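Local coordinates for protein B-agarase (Agarivorans gilvus, PDB 5Z6P) that hydrolyses agar polysaccharide as a beta-agarase of glycoside hydrolase family 50, probably by cutting its beta-galactosidic bonds, at residues Met122-Cys126 with Met138-Lys142; Phe95-Ala101 with Leu203-Gln209; Ile115-Gln121 with Ile180-Ser186; Ile127-Pro131 with Val684-Ser688; Ser676-Gly682 with Glu730-Ile734. One frame throughout, in Å; residues are numbered along the deposited sequence.

Contact 1: residues Met122-Cys126 with Met138-Lys142; sequences MHSRC and MVELK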
# COMPACT_ATOMS: atom_id res chain seq x y z
N MET A 122 17.39 1.55 10.95
CA MET A 122 16.75 0.26 11.07
C MET A 122 16.74 -0.50 9.76
O MET A 122 16.27 -0.00 8.75
CB MET A 122 15.32 0.43 11.56
CG MET A 122 14.46 -0.80 11.45
SD MET A 122 12.73 -0.40 11.69
CE MET A 122 12.30 0.41 10.14
N HIS A 123 17.26 -1.71 9.79
CA HIS A 123 17.11 -2.60 8.66
C HIS A 123 15.89 -3.49 8.89
O HIS A 123 15.89 -4.34 9.78
CB HIS A 123 18.38 -3.43 8.50
CG HIS A 123 18.30 -4.43 7.40
ND1 HIS A 123 18.68 -4.15 6.11
CD2 HIS A 123 17.89 -5.72 7.40
CE1 HIS A 123 18.51 -5.22 5.36
NE2 HIS A 123 18.03 -6.19 6.11
N SER A 124 14.84 -3.30 8.11
CA SER A 124 13.62 -4.08 8.32
C SER A 124 13.25 -4.99 7.15
O SER A 124 13.03 -4.52 6.03
CB SER A 124 12.45 -3.13 8.61
OG SER A 124 11.30 -3.87 8.95
N ARG A 125 13.19 -6.29 7.42
CA ARG A 125 12.72 -7.29 6.47
C ARG A 125 11.53 -8.07 7.03
O ARG A 125 11.24 -7.98 8.22
CB ARG A 125 13.83 -8.26 6.11
CG ARG A 125 15.09 -7.61 5.57
CD ARG A 125 15.77 -8.55 4.61
NE ARG A 125 17.06 -8.05 4.15
CZ ARG A 125 17.55 -8.28 2.93
NH1 ARG A 125 16.85 -9.00 2.07
NH2 ARG A 125 18.73 -7.79 2.59
N CYS A 126 10.84 -8.84 6.19
CA CYS A 126 9.86 -9.78 6.74
C CYS A 126 9.91 -11.15 6.08
O CYS A 126 10.50 -11.34 5.00
CB CYS A 126 8.43 -9.21 6.67
SG CYS A 126 7.65 -9.14 5.07
N MET A 138 16.82 -16.28 6.43
CA MET A 138 18.06 -15.52 6.36
C MET A 138 17.78 -14.05 6.11
O MET A 138 17.04 -13.70 5.20
CB MET A 138 18.96 -16.05 5.25
CG MET A 138 19.22 -17.55 5.28
SD MET A 138 20.82 -17.94 5.99
CE MET A 138 21.95 -17.54 4.64
N VAL A 139 18.37 -13.19 6.93
CA VAL A 139 18.29 -11.76 6.72
C VAL A 139 19.69 -11.24 6.39
O VAL A 139 20.55 -11.17 7.27
CB VAL A 139 17.73 -11.03 7.94
CG1 VAL A 139 17.55 -9.56 7.64
CG2 VAL A 139 16.42 -11.65 8.37
N GLU A 140 19.93 -10.91 5.13
CA GLU A 140 21.26 -10.56 4.67
C GLU A 140 21.60 -9.13 5.02
O GLU A 140 20.94 -8.20 4.59
CB GLU A 140 21.42 -10.78 3.17
CG GLU A 140 22.75 -10.26 2.63
CD GLU A 140 23.17 -10.90 1.32
OE1 GLU A 140 23.32 -12.14 1.28
OE2 GLU A 140 23.34 -10.16 0.33
N LEU A 141 22.65 -8.98 5.81
CA LEU A 141 23.06 -7.68 6.31
C LEU A 141 24.28 -7.15 5.55
O LEU A 141 24.63 -5.99 5.66
CB LEU A 141 23.34 -7.75 7.81
CG LEU A 141 22.13 -7.86 8.73
CD1 LEU A 141 22.54 -8.07 10.18
CD2 LEU A 141 21.25 -6.64 8.61
N LYS A 142 24.93 -8.02 4.80
CA LYS A 142 26.04 -7.60 3.95
C LYS A 142 26.18 -8.56 2.78
O LYS A 142 26.07 -9.77 2.95
CB LYS A 142 27.35 -7.51 4.74
CG LYS A 142 28.56 -7.15 3.87
CD LYS A 142 29.53 -6.19 4.56
CE LYS A 142 30.40 -6.91 5.57
NZ LYS A 142 31.48 -6.06 6.12

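Contact 2: residues Phe95-Ala101 with Leu203-Gln209; sequences FCFAFDA and LSNFRLQ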
# COMPACT_ATOMS: atom_id res chain seq x y z
N PHE A 95 27.35 -11.96 5.14
CA PHE A 95 26.64 -12.85 6.05
C PHE A 95 25.16 -12.51 6.25
O PHE A 95 24.71 -11.41 5.90
CB PHE A 95 27.33 -12.84 7.41
CG PHE A 95 27.04 -11.61 8.21
CD1 PHE A 95 27.74 -10.44 8.00
CD2 PHE A 95 26.04 -11.61 9.17
CE1 PHE A 95 27.47 -9.32 8.72
CE2 PHE A 95 25.76 -10.48 9.90
CZ PHE A 95 26.48 -9.33 9.67
N CYS A 96 24.43 -13.45 6.83
CA CYS A 96 23.05 -13.24 7.25
C CYS A 96 22.85 -13.50 8.75
O CYS A 96 23.48 -14.37 9.35
CB CYS A 96 22.10 -14.15 6.48
SG CYS A 96 22.15 -14.00 4.69
N PHE A 97 21.96 -12.72 9.35
CA PHE A 97 21.35 -13.11 10.61
C PHE A 97 20.29 -14.15 10.25
O PHE A 97 19.48 -13.94 9.36
CB PHE A 97 20.76 -11.91 11.34
CG PHE A 97 19.90 -12.29 12.51
CD1 PHE A 97 20.47 -12.69 13.70
CD2 PHE A 97 18.52 -12.25 12.40
CE1 PHE A 97 19.66 -13.05 14.78
CE2 PHE A 97 17.71 -12.61 13.47
CZ PHE A 97 18.29 -13.01 14.66
N ALA A 98 20.30 -15.29 10.93
CA ALA A 98 19.43 -16.39 10.56
C ALA A 98 18.83 -17.10 11.77
O ALA A 98 19.35 -17.03 12.87
CB ALA A 98 20.19 -17.38 9.71
N PHE A 99 17.71 -17.78 11.54
CA PHE A 99 17.10 -18.63 12.54
C PHE A 99 16.14 -19.58 11.86
O PHE A 99 15.74 -19.37 10.72
CB PHE A 99 16.38 -17.82 13.62
CG PHE A 99 15.29 -16.93 13.09
CD1 PHE A 99 15.57 -15.64 12.68
CD2 PHE A 99 13.99 -17.39 13.01
CE1 PHE A 99 14.57 -14.82 12.20
CE2 PHE A 99 12.99 -16.57 12.53
CZ PHE A 99 13.28 -15.30 12.11
N ASP A 100 15.75 -20.63 12.56
CA ASP A 100 14.78 -21.56 12.01
C ASP A 100 13.45 -21.32 12.69
O ASP A 100 13.43 -20.91 13.84
CB ASP A 100 15.24 -23.01 12.20
CG ASP A 100 16.47 -23.33 11.39
OD1 ASP A 100 16.79 -22.57 10.45
OD2 ASP A 100 17.13 -24.35 11.69
N ALA A 101 12.36 -21.58 11.98
CA ALA A 101 11.03 -21.37 12.54
C ALA A 101 10.00 -22.35 12.00
O ALA A 101 10.02 -22.69 10.82
CB ALA A 101 10.58 -19.95 12.26
N LEU A 203 10.88 -21.30 17.56
CA LEU A 203 12.07 -20.62 17.09
C LEU A 203 13.28 -21.34 17.66
O LEU A 203 13.28 -21.72 18.81
CB LEU A 203 12.07 -19.16 17.52
CG LEU A 203 10.89 -18.27 17.16
CD1 LEU A 203 11.06 -16.85 17.70
CD2 LEU A 203 10.63 -18.24 15.64
N SER A 204 14.31 -21.54 16.85
CA SER A 204 15.51 -22.25 17.26
C SER A 204 16.66 -21.82 16.34
O SER A 204 16.46 -21.20 15.30
CB SER A 204 15.27 -23.79 17.22
OG SER A 204 15.12 -24.19 15.86
N ASN A 205 17.88 -22.14 16.74
CA ASN A 205 19.02 -22.11 15.85
C ASN A 205 19.37 -20.73 15.31
O ASN A 205 19.80 -20.58 14.18
CB ASN A 205 18.71 -23.08 14.73
CG ASN A 205 18.59 -24.54 15.20
OD1 ASN A 205 19.15 -25.39 14.50
ND2 ASN A 205 18.22 -24.77 16.48
N PHE A 206 19.26 -19.74 16.19
CA PHE A 206 19.77 -18.41 15.93
C PHE A 206 21.27 -18.49 15.71
O PHE A 206 21.98 -19.15 16.47
CB PHE A 206 19.46 -17.43 17.08
CG PHE A 206 18.00 -17.10 17.22
CD1 PHE A 206 17.18 -17.90 18.00
CD2 PHE A 206 17.44 -16.02 16.57
CE1 PHE A 206 15.85 -17.62 18.14
CE2 PHE A 206 16.09 -15.74 16.70
CZ PHE A 206 15.31 -16.55 17.49
N ARG A 207 21.73 -17.80 14.67
CA ARG A 207 23.09 -17.93 14.19
C ARG A 207 23.44 -16.80 13.24
O ARG A 207 22.56 -16.12 12.72
CB ARG A 207 23.27 -19.26 13.47
CG ARG A 207 22.45 -19.37 12.19
CD ARG A 207 22.18 -20.80 11.85
NE ARG A 207 21.52 -20.97 10.56
CZ ARG A 207 20.24 -21.29 10.41
NH1 ARG A 207 19.47 -21.46 11.46
NH2 ARG A 207 19.73 -21.43 9.20
N LEU A 208 24.74 -16.61 13.03
CA LEU A 208 25.24 -15.82 11.92
C LEU A 208 25.68 -16.81 10.85
O LEU A 208 26.34 -17.80 11.14
CB LEU A 208 26.39 -14.91 12.35
CG LEU A 208 25.96 -13.82 13.33
CD1 LEU A 208 27.15 -13.09 13.89
CD2 LEU A 208 25.02 -12.84 12.66
N GLN A 209 25.28 -16.55 9.61
CA GLN A 209 25.55 -17.47 8.53
C GLN A 209 26.14 -16.77 7.32
O GLN A 209 25.60 -15.77 6.85
CB GLN A 209 24.28 -18.22 8.13
CG GLN A 209 24.50 -19.30 7.11
CD GLN A 209 23.55 -20.46 7.28
OE1 GLN A 209 23.34 -20.95 8.39
NE2 GLN A 209 22.98 -20.92 6.18

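Contact 3: residues Ile115-Gln121 with Ile180-Ser186; sequences IFDHQGQ and IDLSAIS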
# COMPACT_ATOMS: atom_id res chain seq x y z
N ILE A 115 16.16 -4.87 12.52
CA ILE A 115 17.48 -4.83 13.12
C ILE A 115 17.96 -3.38 13.23
O ILE A 115 18.00 -2.65 12.24
CB ILE A 115 18.44 -5.66 12.29
CG1 ILE A 115 17.83 -7.06 12.10
CG2 ILE A 115 19.79 -5.73 12.96
CD1 ILE A 115 18.58 -7.95 11.19
N PHE A 116 18.30 -2.97 14.45
CA PHE A 116 18.62 -1.58 14.76
C PHE A 116 20.10 -1.41 15.08
O PHE A 116 20.67 -2.25 15.77
CB PHE A 116 17.80 -1.09 15.96
CG PHE A 116 16.31 -1.16 15.77
CD1 PHE A 116 15.63 -2.34 15.99
CD2 PHE A 116 15.60 -0.04 15.38
CE1 PHE A 116 14.26 -2.41 15.82
CE2 PHE A 116 14.23 -0.11 15.20
CZ PHE A 116 13.56 -1.30 15.42
N ASP A 117 20.72 -0.34 14.59
CA ASP A 117 22.10 -0.08 15.00
C ASP A 117 22.15 1.01 16.07
O ASP A 117 21.13 1.62 16.38
CB ASP A 117 22.99 0.26 13.79
CG ASP A 117 22.70 1.63 13.17
OD1 ASP A 117 21.93 2.44 13.72
OD2 ASP A 117 23.29 1.90 12.10
N HIS A 118 23.33 1.24 16.62
CA HIS A 118 23.52 2.24 17.67
C HIS A 118 23.09 3.64 17.26
O HIS A 118 22.70 4.44 18.10
CB HIS A 118 24.98 2.28 18.11
CG HIS A 118 25.24 3.16 19.29
ND1 HIS A 118 25.36 4.53 19.19
CD2 HIS A 118 25.37 2.87 20.61
CE1 HIS A 118 25.57 5.04 20.39
NE2 HIS A 118 25.58 4.05 21.27
N GLN A 119 23.17 3.95 15.97
CA GLN A 119 22.79 5.27 15.49
C GLN A 119 21.29 5.45 15.56
O GLN A 119 20.78 6.55 15.76
CB GLN A 119 23.29 5.50 14.06
CG GLN A 119 24.80 5.41 13.90
CD GLN A 119 25.54 6.52 14.63
OE1 GLN A 119 25.10 7.68 14.63
NE2 GLN A 119 26.66 6.18 15.24
N GLY A 120 20.57 4.35 15.39
CA GLY A 120 19.13 4.40 15.43
C GLY A 120 18.46 3.90 14.16
O GLY A 120 17.30 3.50 14.21
N GLN A 121 19.17 3.91 13.04
CA GLN A 121 18.57 3.46 11.79
C GLN A 121 18.30 1.96 11.82
O GLN A 121 18.90 1.22 12.59
CB GLN A 121 19.43 3.83 10.59
CG GLN A 121 20.78 3.20 10.55
CD GLN A 121 21.82 4.20 10.11
OE1 GLN A 121 21.64 5.40 10.31
NE2 GLN A 121 22.89 3.72 9.49
N ILE A 180 23.25 -0.81 7.27
CA ILE A 180 23.32 -0.14 8.56
C ILE A 180 24.71 -0.29 9.14
O ILE A 180 25.54 -1.04 8.60
CB ILE A 180 22.28 -0.71 9.57
CG1 ILE A 180 22.54 -2.20 9.82
CG2 ILE A 180 20.86 -0.48 9.07
CD1 ILE A 180 21.55 -2.84 10.77
N ASP A 181 24.99 0.41 10.23
CA ASP A 181 26.29 0.30 10.87
C ASP A 181 26.43 -1.05 11.59
O ASP A 181 26.02 -1.20 12.73
CB ASP A 181 26.50 1.45 11.85
CG ASP A 181 27.85 1.39 12.52
OD1 ASP A 181 28.71 0.58 12.10
OD2 ASP A 181 28.06 2.16 13.48
N LEU A 182 27.04 -2.00 10.90
CA LEU A 182 27.19 -3.36 11.39
C LEU A 182 28.20 -3.47 12.54
O LEU A 182 28.35 -4.52 13.14
CB LEU A 182 27.62 -4.28 10.24
CG LEU A 182 26.73 -4.23 9.00
CD1 LEU A 182 27.37 -4.98 7.86
CD2 LEU A 182 25.36 -4.79 9.33
N SER A 183 28.90 -2.38 12.82
CA SER A 183 29.90 -2.38 13.87
C SER A 183 29.26 -2.13 15.24
O SER A 183 29.89 -2.34 16.27
CB SER A 183 30.96 -1.31 13.59
OG SER A 183 30.37 -0.01 13.56
N ALA A 184 28.02 -1.67 15.22
CA ALA A 184 27.32 -1.31 16.45
C ALA A 184 25.84 -1.65 16.36
O ALA A 184 24.99 -0.77 16.29
CB ALA A 184 27.51 0.17 16.74
N ILE A 185 25.55 -2.95 16.36
CA ILE A 185 24.17 -3.44 16.30
C ILE A 185 23.62 -3.61 17.71
O ILE A 185 24.16 -4.37 18.50
CB ILE A 185 24.11 -4.75 15.51
CG1 ILE A 185 24.55 -4.49 14.06
CG2 ILE A 185 22.71 -5.34 15.57
CD1 ILE A 185 24.52 -5.69 13.17
N SER A 186 22.55 -2.88 18.02
CA SER A 186 22.07 -2.77 19.40
C SER A 186 20.80 -3.56 19.73
O SER A 186 20.52 -3.81 20.90
CB SER A 186 21.84 -1.30 19.75
OG SER A 186 20.85 -0.73 18.93

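Contact 4: residues Ile127-Pro131 with Val684-Ser688; sequences INIAP and VTACS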
# COMPACT_ATOMS: atom_id res chain seq x y z
N ILE A 127 9.30 -12.10 6.76
CA ILE A 127 9.18 -13.46 6.29
C ILE A 127 7.76 -13.98 6.46
O ILE A 127 7.03 -13.52 7.34
CB ILE A 127 10.14 -14.38 7.04
CG1 ILE A 127 9.87 -14.32 8.54
CG2 ILE A 127 11.59 -13.99 6.76
CD1 ILE A 127 10.69 -15.31 9.32
N ASN A 128 7.36 -14.90 5.60
CA ASN A 128 6.15 -15.67 5.84
C ASN A 128 6.50 -17.07 6.35
O ASN A 128 7.21 -17.82 5.69
CB ASN A 128 5.28 -15.78 4.59
CG ASN A 128 3.93 -16.42 4.88
OD1 ASN A 128 3.79 -17.64 4.86
ND2 ASN A 128 2.94 -15.59 5.19
N ILE A 129 6.03 -17.40 7.54
CA ILE A 129 6.32 -18.70 8.13
C ILE A 129 5.14 -19.62 7.89
O ILE A 129 4.06 -19.40 8.43
CB ILE A 129 6.62 -18.60 9.63
CG1 ILE A 129 7.68 -17.52 9.86
CG2 ILE A 129 7.08 -19.95 10.17
CD1 ILE A 129 7.75 -17.04 11.27
N ALA A 130 5.35 -20.64 7.07
CA ALA A 130 4.26 -21.49 6.65
C ALA A 130 4.05 -22.62 7.64
O ALA A 130 4.99 -23.03 8.32
CB ALA A 130 4.53 -22.04 5.25
N PRO A 131 2.81 -23.12 7.76
CA PRO A 131 2.58 -24.32 8.57
C PRO A 131 3.26 -25.52 7.92
O PRO A 131 3.42 -25.53 6.71
CB PRO A 131 1.06 -24.47 8.57
CG PRO A 131 0.52 -23.18 8.02
CD PRO A 131 1.58 -22.64 7.12
N VAL A 684 1.36 -7.38 2.93
CA VAL A 684 0.78 -8.36 3.83
C VAL A 684 0.79 -9.71 3.10
O VAL A 684 0.36 -9.79 1.95
CB VAL A 684 -0.64 -7.99 4.25
CG1 VAL A 684 -1.16 -8.94 5.31
CG2 VAL A 684 -0.69 -6.52 4.73
N THR A 685 1.28 -10.76 3.75
CA THR A 685 1.63 -11.97 3.02
C THR A 685 0.95 -13.25 3.50
O THR A 685 0.60 -13.40 4.66
CB THR A 685 3.16 -12.18 3.03
OG1 THR A 685 3.60 -12.49 4.35
CG2 THR A 685 3.87 -10.95 2.56
N ALA A 686 0.78 -14.18 2.55
CA ALA A 686 0.19 -15.49 2.78
C ALA A 686 1.20 -16.56 2.34
O ALA A 686 2.15 -16.24 1.65
CB ALA A 686 -1.11 -15.63 2.01
N CYS A 687 0.98 -17.82 2.72
CA CYS A 687 1.93 -18.87 2.38
C CYS A 687 1.62 -19.50 1.02
O CYS A 687 2.43 -20.21 0.46
CB CYS A 687 1.96 -19.97 3.45
SG CYS A 687 0.46 -20.92 3.58
N SER A 688 0.45 -19.21 0.48
CA SER A 688 0.01 -19.88 -0.73
C SER A 688 -1.11 -19.08 -1.37
O SER A 688 -1.71 -18.25 -0.71
CB SER A 688 -0.50 -21.27 -0.39
OG SER A 688 -1.76 -21.14 0.23

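Contact 5: residues Ser676-Gly682 with Glu730-Ile734; sequences SGFFHAG and ENYNI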
# COMPACT_ATOMS: atom_id res chain seq x y z
N SER A 676 3.43 -18.25 -6.90
CA SER A 676 3.19 -18.06 -8.33
C SER A 676 4.42 -17.46 -8.99
O SER A 676 4.33 -16.84 -10.03
CB SER A 676 1.94 -17.20 -8.58
OG SER A 676 2.07 -15.89 -8.05
N GLY A 677 5.57 -17.64 -8.36
CA GLY A 677 6.85 -17.35 -8.98
C GLY A 677 7.35 -15.93 -8.86
O GLY A 677 8.18 -15.52 -9.64
N PHE A 678 6.85 -15.20 -7.87
CA PHE A 678 7.22 -13.81 -7.63
C PHE A 678 8.41 -13.76 -6.70
O PHE A 678 8.72 -14.72 -6.02
CB PHE A 678 6.03 -13.03 -7.05
CG PHE A 678 5.09 -12.52 -8.08
CD1 PHE A 678 4.32 -13.40 -8.83
CD2 PHE A 678 5.00 -11.16 -8.35
CE1 PHE A 678 3.48 -12.93 -9.81
CE2 PHE A 678 4.17 -10.68 -9.33
CZ PHE A 678 3.40 -11.57 -10.07
N PHE A 679 9.09 -12.62 -6.67
CA PHE A 679 10.19 -12.43 -5.74
C PHE A 679 9.78 -11.66 -4.48
O PHE A 679 10.57 -11.53 -3.56
CB PHE A 679 11.34 -11.69 -6.44
CG PHE A 679 11.85 -12.38 -7.67
CD1 PHE A 679 12.57 -13.56 -7.57
CD2 PHE A 679 11.62 -11.84 -8.93
CE1 PHE A 679 13.05 -14.20 -8.71
CE2 PHE A 679 12.11 -12.47 -10.08
CZ PHE A 679 12.81 -13.66 -9.96
N HIS A 680 8.57 -11.12 -4.48
CA HIS A 680 8.08 -10.25 -3.40
C HIS A 680 6.60 -10.54 -3.23
O HIS A 680 5.87 -10.47 -4.20
CB HIS A 680 8.33 -8.77 -3.77
CG HIS A 680 8.29 -7.82 -2.61
ND1 HIS A 680 7.25 -7.77 -1.70
CD2 HIS A 680 9.16 -6.86 -2.22
CE1 HIS A 680 7.48 -6.83 -0.81
NE2 HIS A 680 8.64 -6.27 -1.10
N ALA A 681 6.15 -10.90 -2.03
CA ALA A 681 4.74 -11.19 -1.80
C ALA A 681 3.94 -9.96 -1.34
O ALA A 681 2.75 -10.05 -1.06
CB ALA A 681 4.58 -12.31 -0.77
N GLY A 682 4.60 -8.82 -1.25
CA GLY A 682 3.89 -7.58 -0.97
C GLY A 682 3.87 -7.17 0.50
O GLY A 682 4.71 -7.58 1.29
N GLU A 730 7.54 -1.66 -8.16
CA GLU A 730 6.53 -2.48 -7.47
C GLU A 730 6.36 -3.86 -8.14
O GLU A 730 6.02 -3.95 -9.31
CB GLU A 730 5.21 -1.74 -7.43
CG GLU A 730 4.03 -2.54 -6.90
CD GLU A 730 2.75 -2.20 -7.65
OE1 GLU A 730 2.15 -1.13 -7.40
OE2 GLU A 730 2.38 -2.99 -8.54
N ASN A 731 6.60 -4.93 -7.39
CA ASN A 731 6.77 -6.26 -7.99
C ASN A 731 6.12 -7.38 -7.19
O ASN A 731 6.69 -8.46 -7.02
CB ASN A 731 8.27 -6.56 -8.17
CG ASN A 731 9.04 -6.50 -6.87
OD1 ASN A 731 8.56 -5.97 -5.88
ND2 ASN A 731 10.24 -7.06 -6.87
N TYR A 732 4.89 -7.12 -6.72
CA TYR A 732 4.22 -7.98 -5.77
C TYR A 732 3.23 -8.91 -6.43
O TYR A 732 2.53 -8.52 -7.35
CB TYR A 732 3.45 -7.15 -4.72
CG TYR A 732 4.19 -6.01 -4.08
CD1 TYR A 732 5.57 -6.03 -3.95
CD2 TYR A 732 3.50 -4.92 -3.57
CE1 TYR A 732 6.24 -4.99 -3.35
CE2 TYR A 732 4.16 -3.86 -2.96
CZ TYR A 732 5.54 -3.91 -2.85
OH TYR A 732 6.23 -2.90 -2.25
N ASN A 733 3.12 -10.12 -5.89
CA ASN A 733 2.02 -10.99 -6.26
C ASN A 733 0.72 -10.55 -5.58
O ASN A 733 0.31 -11.16 -4.62
CB ASN A 733 2.35 -12.46 -5.90
CG ASN A 733 1.15 -13.39 -6.01
OD1 ASN A 733 0.93 -14.22 -5.14
ND2 ASN A 733 0.36 -13.22 -7.06
N ILE A 734 0.08 -9.50 -6.09
CA ILE A 734 -1.12 -8.97 -5.44
C ILE A 734 -2.37 -8.93 -6.31
O ILE A 734 -3.41 -8.48 -5.88
CB ILE A 734 -0.88 -7.54 -4.90
CG1 ILE A 734 -0.39 -6.62 -6.03
CG2 ILE A 734 0.09 -7.60 -3.75
CD1 ILE A 734 -0.50 -5.15 -5.72
O HOH W 1 8.51 -10.35 -8.11

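Contact 1: residues Met122-Cys126 with Met138-Lys142
His123 and Arg125, which project from the same side of strand 122-126, close over Val139, Glu140 and Leu141 within the all-beta CBM-like domain, probably a beta-sandwich. The two strand segments run roughly antiparallel with axes 8.6 Å apart at closest, too far for direct pairing; strand 168-174 pairs with the strands of both, and long side chains make the contact.

The tight part centres on the His123 ring. With its CG anti to the backbone N (chi1 177°), the ring swings out across the gap. Leu141 CD2 sits over one face, 4.0 Å from the ring centroid, as a CH-pi contact. Val139 CG1 touches the ring edge, 3.7 Å from His123 NE2, and lies equally close to Arg125 CD at 3.7 Å, so a compact branched residue fills the angle between ring and arginine chain. Arg125 NE donates to His123 NE2 over 2.9 Å, at 159°, with the acceptor in the guanidinium plane. Since His123 ND1 bonds to the carbonyl of Ala177, this is consistent with a neutral ring protonated on ND1.

The grip slackens toward Glu140. Arg125 NH2 reaches Glu140 O at 3.0 Å in a weak bond bent to 122°, while its better partner is the carbonyl of Cys151; NH1 bonds to Ala171. Leu141 and Lys142 both face Phe95 in a classic beta bulge, and the partly exposed Lys142 points away from His123 and Arg125. The Glu140 carboxylate turns off to Cys151 N and Ser211 OG, which leaves its OE2 5.7 Å from Arg125 NH2.

Contact 2: residues Phe95-Ala101 with Leu203-Gln209
Backbone bonds zip Phe95-Ala101 to Leu203-Gln209 through three antiparallel hydrogen-bonded pairs: Cys96 with Gln209, Ala98 with Arg207, and Asp100 with Ser204. Between the last two the register slips by one residue, and Asn205 takes up the extra length with positive phi, a conformation asparagine tolerates well.

Apolar contacts occupy one face. Phe99 CB lies over the Phe206 ring, 3.9 Å from its centroid, while the two rings, tilted by 27°, are slid apart and barely overlap. Phe97 CZ meets the edge of Phe206 at CD2, 3.7 Å away. Further along, Leu208 CD2 rests 3.7 Å from Phe95 CE2, the two side chains pointing the same way.

Polar groups gather on the other face round Arg207. Its NH1 forms a salt bridge to Asp100 OD1 at 3.1 Å, approaching from above the carboxylate plane, and also donates to Asn205 O at 2.9 Å. NE bonds Gln209 OE1 at 2.8 Å. Held flat by these partners, the guanidinium lays one face on Ala98 CB, whose small size suits the close approach. Ser136 binds both Asp100 OD1 and Arg207 NH2.

This is a bulged antiparallel strand pair of the CBM-like domain, with an aromatic face and a polar one.

Contact 3: residues Ile115-Gln121 with Ile180-Ser186
Asp117 divides its carboxylate between two loops: OD2 accepts Asp181 N across the contact at 2.9 Å through its anti lone pair, while OD1 accepts Gly120 N at 2.9 Å in its own turn, an Asx motif. The first torsion (chi1 71°) sets CG between the backbone N and carbonyl carbon, bringing the carboxylate back over the chain within reach of both amides. Asp117 starts a type I turn that ends at Gly120, whose backbone angles would press any CB against the preceding carbonyl O. A second type I turn spans Asp181 to Ala184.

Backbone bonds flank the single antiparallel bridge of Asp117 with Ile185. His118 N donates to Ala184 O at a short 2.6 Å, and Ser186 N to Phe116 O at 3.0 Å. The small Ala184 lets its CB approach His118 CB to 3.6 Å.

Beside the bridge, three isoleucines meet: Ile115 CG2 touches Ile185 CG2 at 3.9 Å and Ile180 CD1 at 4.0 Å. The CG2 branch of Ile115 thus reaches both partners, which suits a beta-branched residue in this buried spot.

Strand 109-117 here finishes its pairing with the beginning of strand 185-193 and turns back into strand 122-129, whose His123 packs on Ile180; Ile185 touches Trp89 of a loop.

Contact 4: residues Ile127-Pro131 with Val684-Ser688
The seam between the CBM-like domain and the part of the chain that probably forms the catalytic barrel of this family is crossed here, where Asn128 near the end of strand 122-129 meets Thr685 and Cys687 in the loop before helix 689-704. Asn128 extends with CG anti to its backbone N (chi1 -172°), which carries the amide out of the strand toward Thr685. ND2 donates to Thr685 OG1 over 3.3 Å at 158°, with the hydroxyl oxygen in the amide plane; the side chains pass each other in opposite directions. Ser108 OG is a second and stronger partner of the same ND2.

The amide carbon of Asn128 lies against the Ala686 peptide, its CG 3.7 Å from Ala686 O. Asn128 OD1 touches Cys687 CB at 3.3 Å. Ala130 CB packs on Cys687 CB at 3.8 Å, and Pro131 CD approaches Cys687 SG at 4.1 Å. Small residues let the two backbones come this near. Ser688, next along, is the N-cap of helix 689-704, its OG bonding Glu691 N.

The side-chain bond of Asn128 to Thr685 is rather long, and the segments meet through neutral groups, an amide, a hydroxyl and small apolar atoms, with Gln110 OE1 adding a bond to Thr685 N.

Contact 5: residues Ser676-Gly682 with Glu730-Ile734
His680 turns its ring anti to the backbone N (chi1 -161°) and Tyr732 sets CG anti to its carbonyl carbon (chi1 -48°), which lays the two side chains alongside each other. Tyr732 CE1 sits 3.3 Å above the middle of the His680 ring, but the planes are inclined by 39°, an oblique pairing. Gly682 CA covers one face of the tyrosine ring, 3.8 Å from its centroid; a CB at Gly682 would press on Tyr732 CB and Ile734 CG2, so glycine suits the place. The rotation of the histidine is fixed by Gly682 N, which donates in the ring plane to His680 ND1 at 2.9 Å.

Both segments are loops that follow parallel strands, 664-668 and 709-714, in what is probably the barrel of the hydrolase domain. They also face the CBM-like domain: His680 touches Thr172 and Met174, and Phe679 stacks on Tyr153, whose carbonyl takes Asn731 ND2. Asn733, the centre of an inverse gamma turn, bonds His680 O through its N at 3.2 Å, and its CB lies over one face of Phe678, 3.7 Å from the ring centroid. Its buried amide is satisfied by Gln689, Ala673 and Asp719. Asn731 O, at the edge of Phe678, accepts from a water at 2.8 Å; that water in turn accepts from Phe679 N, also at 2.8 Å.

Overall arrangement
Contacts 1, 2 and 3 lie within the CBM-like domain. Along the chain, contact 2 spans both others, and contact 3 in turn encloses contact 1. The centres of contacts 2 and 3 are each about 12 Å from that of contact 1: strand 135-140 pairs with strand 95-103, and strand 122-129 with strand 109-117. Contact 4 continues strand 122-129 to the domain boundary, 553 residues from its partner, and its Ile127 packs on Phe99 of contact 2. Contact 5 adjoins it in sequence, centres about 12 Å apart, in loops of the probable catalytic barrel that also touch strand 168-174. Strand 122-129 thus runs from contact 1 to the domain interface, where contact 5 adds further touches.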